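Thymidylate synthase (Enterobacteria phage T4, PDB 1TIS) catalyses the reductive methylation of dUMP to dTMP, with methylenetetrahydrofolate as the one-carbon donor and dihydrofolate as the second product. Local coordinates at residues Pro107-Gly110 and Lys111-Asp115. Sequence-based numbering, arbitrary orientation.
Sequences PIYG and KQWRD
One face of the Trp-113 indole is met by Tyr-109, four residues earlier: CB of Tyr-109 stands 4.1 Å above the ring plane, near the periphery of the ring system rather than over its middle, and Tyr-109 O lies over the same ring, 3.3 Å from Trp-113 CD1. The indole is swung back to this residue because its CG sits beside the backbone N, anti to the carbonyl carbon (chi1 -73°). Phe-62 links the two aromatics from outside, stacking on the Tyr-109 ring and meeting Trp-113 edge-to-face. The second flat group, the Gln-112 amide, bonds back to the loop residue Pro-107. Its NE2 donates to Pro-107 O at 3.1 Å, on a lone pair in the carbonyl plane, and the N-H points almost straight at the acceptor (161°). Both ends of this amide are engaged further, OE1 by Asn-144 and NE2 by Glu-147, which should fix its rotation.

The contact runs from the loop at Pro-107 through the short helix 109-114 of the thymidylate synthase fold, which presents Tyr-109 to the catalytic centre: the tyrosine OH is hydrogen-bonded to the backbone N of Cys-156, the nucleophile by similarity.

Within the helix, Gly-110 O serves two amides. Arg-114 N approaches it nearly end-on, at 2.9 Å, whereas Trp-113 N reaches it from above the carbonyl plane, so i to i+4 and i to i+3 bonds share one acceptor. Lys-111 spans the last turn; its bends at chi2 and chi3 bring NZ 2.6 Å from Asp-115 O, and the same NZ makes a salt bridge with Asp-115 OD2 that includes a weak hydrogen bond. Nearer its root, CG of Lys-111 rests 3.9 Å from CB of Pro-107.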
ATOM      1  N   PRO A 107      10.382  15.083  10.744  1.00  2.00           N
ATOM      2  CA  PRO A 107       8.957  14.877  10.523  1.00  2.00           C
ATOM      3  C   PRO A 107       8.398  13.463  10.388  1.00  2.91           C
ATOM      4  O   PRO A 107       7.727  13.090   9.409  1.00  2.12           O
ATOM      5  CB  PRO A 107       8.703  15.763   9.319  1.00  7.40           C
ATOM      6  CG  PRO A 107       9.990  15.897   8.590  1.00  3.39           C
ATOM      7  CD  PRO A 107      10.933  16.002   9.772  1.00  2.00           C
ATOM      8  N   ILE A 108       8.613  12.749  11.488  1.00  2.00           N
ATOM      9  CA  ILE A 108       8.327  11.338  11.688  1.00  2.01           C
ATOM     10  C   ILE A 108       6.838  11.072  11.645  1.00  2.52           C
ATOM     11  O   ILE A 108       6.069  12.025  11.761  1.00  6.35           O
ATOM     12  CB  ILE A 108       9.024  11.008  13.055  1.00  2.58           C
ATOM     13  CG1 ILE A 108      10.527  10.967  12.834  1.00  2.00           C
ATOM     14  CG2 ILE A 108       8.674   9.677  13.604  1.00  3.55           C
ATOM     15  CD1 ILE A 108      10.929  10.098  11.613  1.00  8.41           C
ATOM     16  N   TYR A 109       6.449   9.797  11.449  1.00  5.44           N
ATOM     17  CA  TYR A 109       5.058   9.285  11.508  1.00  4.75           C
ATOM     18  C   TYR A 109       4.066  10.184  12.247  1.00  3.02           C
ATOM     19  O   TYR A 109       3.213  10.748  11.579  1.00  3.44           O
ATOM     20  CB  TYR A 109       4.871   7.918  12.242  1.00  4.75           C
ATOM     21  CG  TYR A 109       5.653   6.680  11.856  1.00  2.01           C
ATOM     22  CD1 TYR A 109       6.936   6.589  12.290  1.00  5.82           C
ATOM     23  CD2 TYR A 109       5.117   5.663  11.104  1.00  2.00           C
ATOM     24  CE1 TYR A 109       7.713   5.493  11.986  1.00  8.64           C
ATOM     25  CE2 TYR A 109       5.888   4.561  10.796  1.00  2.00           C
ATOM     26  CZ  TYR A 109       7.193   4.477  11.239  1.00  5.84           C
ATOM     27  OH  TYR A 109       8.023   3.402  10.959  1.00  4.41           O
ATOM     28  N   GLY A 110       4.184  10.393  13.568  1.00  2.00           N
ATOM     29  CA  GLY A 110       3.221  11.179  14.307  1.00  2.18           C
ATOM     30  C   GLY A 110       2.832  12.476  13.620  1.00  2.43           C
ATOM     31  O   GLY A 110       1.638  12.704  13.371  1.00  3.78           O
ATOM     32  N   LYS A 111       3.835  13.290  13.266  1.00  2.01           N
ATOM     33  CA  LYS A 111       3.557  14.495  12.513  1.00  4.20           C
ATOM     34  C   LYS A 111       2.846  14.134  11.199  1.00  7.47           C
ATOM     35  O   LYS A 111       1.736  14.638  11.025  1.00  6.38           O
ATOM     36  CB  LYS A 111       4.873  15.246  12.298  1.00  2.01           C
ATOM     37  CG  LYS A 111       5.170  15.942  10.989  1.00  2.00           C
ATOM     38  CD  LYS A 111       4.394  17.145  10.575  1.00  3.71           C
ATOM     39  CE  LYS A 111       4.380  17.024   9.053  1.00  5.98           C
ATOM     40  NZ  LYS A 111       3.880  18.220   8.396  1.00 11.25           N
ATOM     41  N   GLN A 112       3.262  13.234  10.288  1.00  8.97           N
ATOM     42  CA  GLN A 112       2.466  12.950   9.088  1.00  6.45           C
ATOM     43  C   GLN A 112       1.099  12.390   9.441  1.00  8.83           C
ATOM     44  O   GLN A 112       0.245  12.346   8.559  1.00 14.94           O
ATOM     45  CB  GLN A 112       3.069  11.934   8.180  1.00  2.01           C
ATOM     46  CG  GLN A 112       4.511  12.256   7.929  1.00  5.42           C
ATOM     47  CD  GLN A 112       4.712  13.477   7.081  1.00  2.01           C
ATOM     48  OE1 GLN A 112       3.817  13.927   6.375  1.00  2.01           O
ATOM     49  NE2 GLN A 112       5.904  14.037   7.109  1.00  2.01           N
ATOM     50  N   TRP A 113       0.779  11.970  10.669  1.00  6.66           N
ATOM     51  CA  TRP A 113      -0.572  11.486  10.934  1.00  6.68           C
ATOM     52  C   TRP A 113      -1.425  12.682  11.236  1.00  7.18           C
ATOM     53  O   TRP A 113      -2.497  12.888  10.675  1.00  4.82           O
ATOM     54  CB  TRP A 113      -0.584  10.511  12.114  1.00  2.00           C
ATOM     55  CG  TRP A 113       0.020   9.160  11.718  1.00  2.00           C
ATOM     56  CD1 TRP A 113       0.626   8.928  10.502  1.00  2.01           C
ATOM     57  CD2 TRP A 113       0.043   8.046  12.502  1.00  2.00           C
ATOM     58  NE1 TRP A 113       1.022   7.700  10.528  1.00  2.02           N
ATOM     59  CE2 TRP A 113       0.689   7.148  11.690  1.00  2.00           C
ATOM     60  CE3 TRP A 113      -0.395   7.684  13.749  1.00  2.01           C
ATOM     61  CZ2 TRP A 113       0.906   5.869  12.109  1.00  2.01           C
ATOM     62  CZ3 TRP A 113      -0.184   6.397  14.174  1.00  2.00           C
ATOM     63  CH2 TRP A 113       0.460   5.499  13.360  1.00  2.01           C
ATOM     64  N   ARG A 114      -0.838  13.564  12.026  1.00  6.88           N
ATOM     65  CA  ARG A 114      -1.549  14.694  12.552  1.00  2.01           C
ATOM     66  C   ARG A 114      -1.405  15.919  11.701  1.00  2.53           C
ATOM     67  O   ARG A 114      -2.202  16.827  11.808  1.00  7.68           O
ATOM     68  CB  ARG A 114      -1.023  14.899  13.942  1.00  2.00           C
ATOM     69  CG  ARG A 114      -1.069  13.589  14.774  1.00  4.20           C
ATOM     70  CD  ARG A 114      -2.462  13.126  15.180  1.00  2.00           C
ATOM     71  NE  ARG A 114      -3.032  14.178  15.966  1.00  2.00           N
ATOM     72  CZ  ARG A 114      -4.281  14.567  15.819  1.00  2.00           C
ATOM     73  NH1 ARG A 114      -5.152  13.856  15.138  1.00  4.46           N
ATOM     74  NH2 ARG A 114      -4.701  15.652  16.443  1.00  4.87           N
ATOM     75  N   ASP A 115      -0.467  15.974  10.780  1.00  6.42           N
ATOM     76  CA  ASP A 115      -0.174  17.170  10.048  1.00  2.83           C
ATOM     77  C   ASP A 115       0.365  16.903   8.645  1.00  2.00           C
ATOM     78  O   ASP A 115       1.345  17.539   8.260  1.00  2.35           O
ATOM     79  CB  ASP A 115       0.803  17.933  10.935  1.00  5.49           C
ATOM     80  CG  ASP A 115       1.229  19.319  10.462  1.00  9.53           C
ATOM     81  OD1 ASP A 115       0.447  19.978   9.770  1.00 12.08           O
ATOM     82  OD2 ASP A 115       2.341  19.745  10.789  1.00  2.14           O
TER